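Local coordinates for MtVAO615 (Myceliophthora thermophila, PDB 6F72), which carries one bicovalently bound FAD per subunit and is probably an oxidase whose reduced flavin reacts rapidly with oxygen, its substrate still unidentified, at residues Thr413-Ile417 against Leu502-Asp507. Numbering follows the deposited sequence.
Sequences TNSRI and LQPMMD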
# COMPACT_ATOMS: atom_id res chain seq x y z
N THR A 413 -0.87 10.44 -3.31
CA THR A 413 0.22 10.01 -2.45
C THR A 413 1.47 9.85 -3.31
O THR A 413 1.45 9.20 -4.36
CB THR A 413 -0.12 8.70 -1.68
OG1 THR A 413 -1.15 8.97 -0.71
CG2 THR A 413 1.09 8.14 -0.94
N ASN A 414 2.55 10.49 -2.87
CA ASN A 414 3.87 10.31 -3.49
C ASN A 414 4.83 9.82 -2.43
O ASN A 414 4.47 9.79 -1.25
CB ASN A 414 4.33 11.64 -4.09
CG ASN A 414 3.25 12.27 -4.95
OD1 ASN A 414 3.05 11.87 -6.10
ND2 ASN A 414 2.53 13.23 -4.39
N SER A 415 6.04 9.42 -2.83
CA SER A 415 7.01 8.91 -1.88
C SER A 415 8.45 9.05 -2.33
O SER A 415 8.78 9.07 -3.53
CB SER A 415 6.75 7.42 -1.56
OG SER A 415 6.86 6.64 -2.74
N ARG A 416 9.31 9.12 -1.34
CA ARG A 416 10.71 8.92 -1.59
C ARG A 416 11.26 8.04 -0.49
O ARG A 416 10.95 8.24 0.69
CB ARG A 416 11.42 10.29 -1.67
CG ARG A 416 12.77 10.24 -2.37
CD ARG A 416 12.66 10.04 -3.87
NE ARG A 416 14.00 10.07 -4.44
CZ ARG A 416 14.36 9.58 -5.62
NH1 ARG A 416 13.48 8.98 -6.42
NH2 ARG A 416 15.64 9.69 -5.99
N ILE A 417 12.00 7.00 -0.90
CA ILE A 417 12.87 6.27 0.00
C ILE A 417 14.17 7.08 -0.00
O ILE A 417 14.79 7.26 -1.05
CB ILE A 417 13.12 4.82 -0.45
CG1 ILE A 417 11.82 4.02 -0.36
CG2 ILE A 417 14.18 4.16 0.42
CD1 ILE A 417 11.63 3.03 -1.48
N LEU A 502 5.60 17.83 -8.06
CA LEU A 502 6.00 17.49 -6.70
C LEU A 502 6.95 16.27 -6.63
O LEU A 502 8.01 16.35 -5.98
CB LEU A 502 4.80 17.33 -5.77
CG LEU A 502 5.12 17.01 -4.31
CD1 LEU A 502 5.94 18.09 -3.63
CD2 LEU A 502 3.86 16.76 -3.52
N GLN A 503 6.60 15.17 -7.30
CA GLN A 503 7.46 13.99 -7.30
C GLN A 503 8.87 14.26 -7.89
O GLN A 503 9.85 13.91 -7.22
CB GLN A 503 6.79 12.75 -7.94
CG GLN A 503 7.58 11.45 -7.78
CD GLN A 503 7.68 10.98 -6.35
OE1 GLN A 503 6.69 10.57 -5.76
NE2 GLN A 503 8.89 11.03 -5.78
N PRO A 504 8.99 14.88 -9.10
CA PRO A 504 10.35 15.20 -9.58
C PRO A 504 11.16 16.15 -8.68
O PRO A 504 12.40 16.04 -8.64
CB PRO A 504 10.09 15.83 -10.96
CG PRO A 504 8.84 15.16 -11.42
CD PRO A 504 7.99 15.12 -10.17
N MET A 505 10.48 17.05 -7.96
CA MET A 505 11.16 17.92 -6.99
C MET A 505 11.73 17.06 -5.87
O MET A 505 12.88 17.24 -5.47
CB MET A 505 10.25 19.01 -6.42
CG MET A 505 10.91 19.83 -5.31
SD MET A 505 9.97 21.24 -4.68
CE MET A 505 8.81 20.44 -3.58
N MET A 506 10.91 16.14 -5.37
CA MET A 506 11.31 15.16 -4.35
C MET A 506 12.49 14.31 -4.82
O MET A 506 13.43 14.07 -4.05
CB MET A 506 10.13 14.25 -3.97
CG MET A 506 9.01 14.95 -3.21
SD MET A 506 7.43 14.09 -3.30
CE MET A 506 7.87 12.54 -2.51
N ASP A 507 12.42 13.86 -6.08
CA ASP A 507 13.44 13.00 -6.68
C ASP A 507 14.80 13.68 -6.74
O ASP A 507 15.80 13.15 -6.26
CB ASP A 507 13.03 12.59 -8.10
CG ASP A 507 11.88 11.60 -8.13
OD1 ASP A 507 11.34 11.22 -7.06
OD2 ASP A 507 11.51 11.22 -9.26
O HOH W 1 4.43 10.08 -7.37
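Gln503 reads the backbone of Ser415 with both ends of its amide. From CB, which does not itself point at the strand, CG leaves anti to the backbone N (chi1 -172°), and a bend at chi2 turns the chain off helix 488-508 toward the edge of strand 412-419. Gln503 CD then lies 3.6 Å from Ser415 O. Gln503 OE1 accepts Ser415 N-H in its carbonyl plane, on a lone pair, at 3.2 Å, while CB of Asn414 sits beside the same oxygen. OE1 is gripped a second time by a water, which also donates to Asn414 OD1 and so links two side chains whose amide planes stand 67° apart. Gln503 NE2 gives one hydrogen to Ser415 O, from above that carbonyl's plane, and forms a straighter bond of 2.8 Å to Asp507 OD1, one turn along the helix. With both ends engaged, the amide is held against flipping. With an alanine here, the N-H and C=O of Ser415 are likely to lose these mates, and Asp507 OD1 its amide donor. Beside the amide, the methyl CE of Met506 lies 3.5 Å from Ser415 C, brought there by the bend at chi3 (62°). Farther on, the Arg416 guanidinium lies with one face over Asp507 CA; NH1 is 3.2 Å from Asp507 OD1, but that oxygen is well out of the guanidinium plane, so the salt bridge is one of charge alone. Directed bonds come from other partners: Arg416 NE to Thr510 OG1, and Asp507 OD2 with Tyr524 OH. Ser415 OG, on the far side of the strand from the helix, bonds Glu519 O. Altogether, the C-terminal part of a helix packs on an outermost strand of the seven-stranded antiparallel sheet, a helix-on-sheet layer consistent with the substrate domain of VAO-type flavoproteins.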